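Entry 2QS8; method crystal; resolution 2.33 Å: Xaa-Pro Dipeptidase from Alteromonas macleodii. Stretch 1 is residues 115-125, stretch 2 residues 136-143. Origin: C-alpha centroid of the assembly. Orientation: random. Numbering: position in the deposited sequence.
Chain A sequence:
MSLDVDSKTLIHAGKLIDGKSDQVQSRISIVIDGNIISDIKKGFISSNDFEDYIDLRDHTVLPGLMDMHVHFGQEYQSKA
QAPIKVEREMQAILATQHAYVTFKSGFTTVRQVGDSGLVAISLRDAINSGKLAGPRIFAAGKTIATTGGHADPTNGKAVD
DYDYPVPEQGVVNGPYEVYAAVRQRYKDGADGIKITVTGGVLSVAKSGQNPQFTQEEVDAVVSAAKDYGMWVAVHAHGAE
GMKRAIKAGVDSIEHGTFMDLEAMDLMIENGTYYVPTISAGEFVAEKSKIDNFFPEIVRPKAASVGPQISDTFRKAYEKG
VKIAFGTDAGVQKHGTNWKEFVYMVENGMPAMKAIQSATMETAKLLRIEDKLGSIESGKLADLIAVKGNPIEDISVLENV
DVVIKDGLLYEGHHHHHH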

# COMPACT_ATOMS: atom_id res chain seq x y z
N ASP A 115 -16.46 20.12 3.66
CA ASP A 115 -17.72 19.97 2.92
C ASP A 115 -17.54 18.69 2.10
O ASP A 115 -16.47 18.09 2.16
N SER A 116 -18.57 18.28 1.36
CA SER A 116 -18.46 17.03 0.59
C SER A 116 -17.24 16.96 -0.33
O SER A 116 -16.87 15.88 -0.79
N GLY A 117 -16.61 18.10 -0.61
CA GLY A 117 -15.42 18.10 -1.45
C GLY A 117 -15.13 19.31 -2.32
O GLY A 117 -14.04 19.86 -2.29
N LEU A 118 -16.11 19.74 -3.10
CA LEU A 118 -15.92 20.85 -4.02
C LEU A 118 -16.87 22.03 -3.81
O LEU A 118 -16.92 22.95 -4.63
N VAL A 119 -17.62 22.03 -2.71
CA VAL A 119 -18.56 23.11 -2.46
C VAL A 119 -17.86 24.46 -2.22
O VAL A 119 -17.97 25.37 -3.04
N ALA A 120 -17.13 24.59 -1.13
CA ALA A 120 -16.43 25.84 -0.85
C ALA A 120 -15.43 26.21 -1.97
O ALA A 120 -15.28 27.38 -2.32
N ILE A 121 -14.75 25.21 -2.53
CA ILE A 121 -13.79 25.49 -3.58
C ILE A 121 -14.50 26.14 -4.78
O ILE A 121 -14.04 27.15 -5.32
N SER A 122 -15.63 25.57 -5.19
CA SER A 122 -16.38 26.12 -6.32
C SER A 122 -16.97 27.50 -5.98
O SER A 122 -16.97 28.41 -6.80
N LEU A 123 -17.47 27.65 -4.76
CA LEU A 123 -18.06 28.91 -4.35
C LEU A 123 -17.00 30.01 -4.33
O LEU A 123 -17.22 31.12 -4.82
N ARG A 124 -15.83 29.67 -3.78
CA ARG A 124 -14.71 30.59 -3.70
C ARG A 124 -14.35 31.09 -5.09
O ARG A 124 -14.23 32.29 -5.31
N ASP A 125 -14.19 30.17 -6.03
CA ASP A 125 -13.83 30.54 -7.39
C ASP A 125 -14.89 31.41 -8.07
O ASP A 125 -14.54 32.32 -8.81
N ARG A 136 -14.35 36.42 1.27
CA ARG A 136 -13.15 35.84 0.68
C ARG A 136 -13.12 34.45 1.32
O ARG A 136 -13.12 34.33 2.54
N ILE A 137 -13.10 33.41 0.49
CA ILE A 137 -13.11 32.06 1.02
C ILE A 137 -11.80 31.30 0.86
O ILE A 137 -11.20 31.30 -0.21
N PHE A 138 -11.37 30.68 1.94
CA PHE A 138 -10.17 29.86 1.94
C PHE A 138 -10.69 28.49 2.37
O PHE A 138 -11.14 28.28 3.51
N ALA A 139 -10.64 27.55 1.43
CA ALA A 139 -11.19 26.23 1.64
C ALA A 139 -10.21 25.09 1.82
O ALA A 139 -9.09 25.11 1.31
N ALA A 140 -10.67 24.07 2.54
CA ALA A 140 -9.87 22.89 2.79
C ALA A 140 -10.41 21.70 1.99
O ALA A 140 -9.80 20.63 1.95
N GLY A 141 -11.55 21.90 1.32
CA GLY A 141 -12.16 20.83 0.57
C GLY A 141 -12.61 19.71 1.50
O GLY A 141 -13.11 19.96 2.61
N LYS A 142 -12.45 18.46 1.07
CA LYS A 142 -12.86 17.33 1.88
C LYS A 142 -11.96 17.12 3.09
O LYS A 142 -10.74 17.03 2.95
N THR A 143 -12.56 17.05 4.27
CA THR A 143 -11.82 16.83 5.51
C THR A 143 -11.24 15.42 5.42
O THR A 143 -11.91 14.49 4.99

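The apolar centre forms where helix 119-125 lies over strand 136-139, the two running nearly antiparallel at 149° with axes 7.9 Å apart at closest approach. At the centre alanine meets alanine: Ala120 and Ala139 both point toward the other stretch, CB to CB at 3.6 Å. Strand alternation sets the pattern, since Ile137 and Ala139 face the helix while Arg136 and Phe138 point away.

Ile137 (chi1 m, chi2 t) buries the most surface here. Its CG2 lies 4.3 Å from Ala120 CB, and its CD1 extends to Leu123 CG at 3.9 Å; Leu123 itself (t, p) leaves sideways. Ile121 (m, t) also starts sideways, yet its CG1 comes within 4.1 Å of Ala139 CB and its CD1 within 4.0 Å of Gly141 CA. Glycine fits there for two reasons: its phi is positive, and a CB would sit 3.3 Å from Ile121 CD1.

Arg124 (t, t, p) lends its aliphatic part to the contact, with CB 3.8 Å from Ile137 CB and CD 3.1 Å from Ile137 O. Its charged end turns to its neighbour in a salt bridge, Arg124 NE to Asp125 OD1 at 3.0 Å.

At the other end, no direct hydrogen bond joins the stretches; water does. Asp115 (chi1 p) points away at CB, but its carboxylate organizes the start of the helix, OD1 accepting from Ala120 N (3.1 Å) and OD2 from Gly117 N (2.6 Å) and Val119 N (3.2 Å). Water 2 lies between the stretches, 2.9 Å from Asp115 OD1 and 3.0 Å from Gly141 O, in reach of more acceptors than it has protons to give. Water 1 donates to Asp115 O (3.1 Å) and accepts from Thr143 N (2.8 Å) and Lys142 NZ (3.2 Å). The Lys142 chain (t, p, t, p) curls so that NZ also donates to Thr143 O at 2.7 Å.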

# COMPACT_ATOMS: atom_id res chain seq x y z
CB ASP A 115 -18.04 21.18 2.03
CG ASP A 115 -16.98 21.46 0.97
OD1 ASP A 115 -16.34 22.54 1.06
OD2 ASP A 115 -16.80 20.64 0.05
CB SER A 116 -19.75 16.75 -0.18
OG SER A 116 -20.04 17.76 -1.13
CB LEU A 118 -16.04 20.34 -5.46
CG LEU A 118 -14.80 19.81 -6.18
CD1 LEU A 118 -13.83 20.96 -6.38
CD2 LEU A 118 -14.12 18.71 -5.40
CB VAL A 119 -19.50 22.77 -1.28
CG1 VAL A 119 -20.55 23.86 -1.10
CG2 VAL A 119 -20.18 21.43 -1.55
CB ALA A 120 -15.71 25.76 0.50
CB ILE A 121 -13.08 24.21 -4.03
CG1 ILE A 121 -12.10 23.76 -2.94
CG2 ILE A 121 -12.40 24.42 -5.37
CD1 ILE A 121 -11.63 22.33 -3.09
CB SER A 122 -17.50 25.17 -6.73
OG SER A 122 -16.98 23.93 -7.17
CB LEU A 123 -18.70 28.75 -2.98
CG LEU A 123 -19.59 29.91 -2.51
CD1 LEU A 123 -20.65 30.18 -3.57
CD2 LEU A 123 -20.22 29.57 -1.17
CB ARG A 124 -13.48 29.90 -3.09
CG ARG A 124 -12.21 30.73 -3.13
CD ARG A 124 -10.98 29.85 -2.96
NE ARG A 124 -10.71 29.05 -4.15
CZ ARG A 124 -9.96 27.95 -4.17
NH1 ARG A 124 -9.39 27.51 -3.06
NH2 ARG A 124 -9.78 27.30 -5.31
CB ASP A 125 -13.54 29.30 -8.24
CG ASP A 125 -12.26 28.59 -7.82
OD1 ASP A 125 -11.46 29.17 -7.05
OD2 ASP A 125 -12.03 27.45 -8.26
CB ARG A 136 -11.90 36.62 1.09
CG ARG A 136 -11.81 38.02 0.52
CD ARG A 136 -10.64 38.80 1.13
NE ARG A 136 -10.74 40.22 0.81
CZ ARG A 136 -10.44 40.75 -0.38
NH1 ARG A 136 -10.02 39.98 -1.37
NH2 ARG A 136 -10.59 42.05 -0.57
CB ILE A 137 -14.22 31.21 0.35
CG1 ILE A 137 -15.59 31.84 0.60
CG2 ILE A 137 -14.17 29.78 0.90
CD1 ILE A 137 -16.75 31.07 -0.05
CB PHE A 138 -9.14 30.43 2.90
CG PHE A 138 -8.59 31.75 2.46
CD1 PHE A 138 -9.15 32.94 2.89
CD2 PHE A 138 -7.52 31.81 1.56
CE1 PHE A 138 -8.67 34.17 2.45
CE2 PHE A 138 -7.02 33.04 1.12
CZ PHE A 138 -7.60 34.22 1.57
CB ALA A 139 -12.15 25.91 0.51
CB ALA A 140 -9.89 22.57 4.27
CB LYS A 142 -12.88 16.04 1.05
CG LYS A 142 -13.22 14.78 1.85
CD LYS A 142 -14.71 14.68 2.20
CE LYS A 142 -14.97 13.55 3.18
NZ LYS A 142 -14.53 13.89 4.56
CB THR A 143 -12.74 16.89 6.76
OG1 THR A 143 -13.29 18.21 6.88
CG2 THR A 143 -11.95 16.55 8.02
O HOH W 1 -15.33 16.95 4.79
O HOH W 2 -14.02 22.79 2.83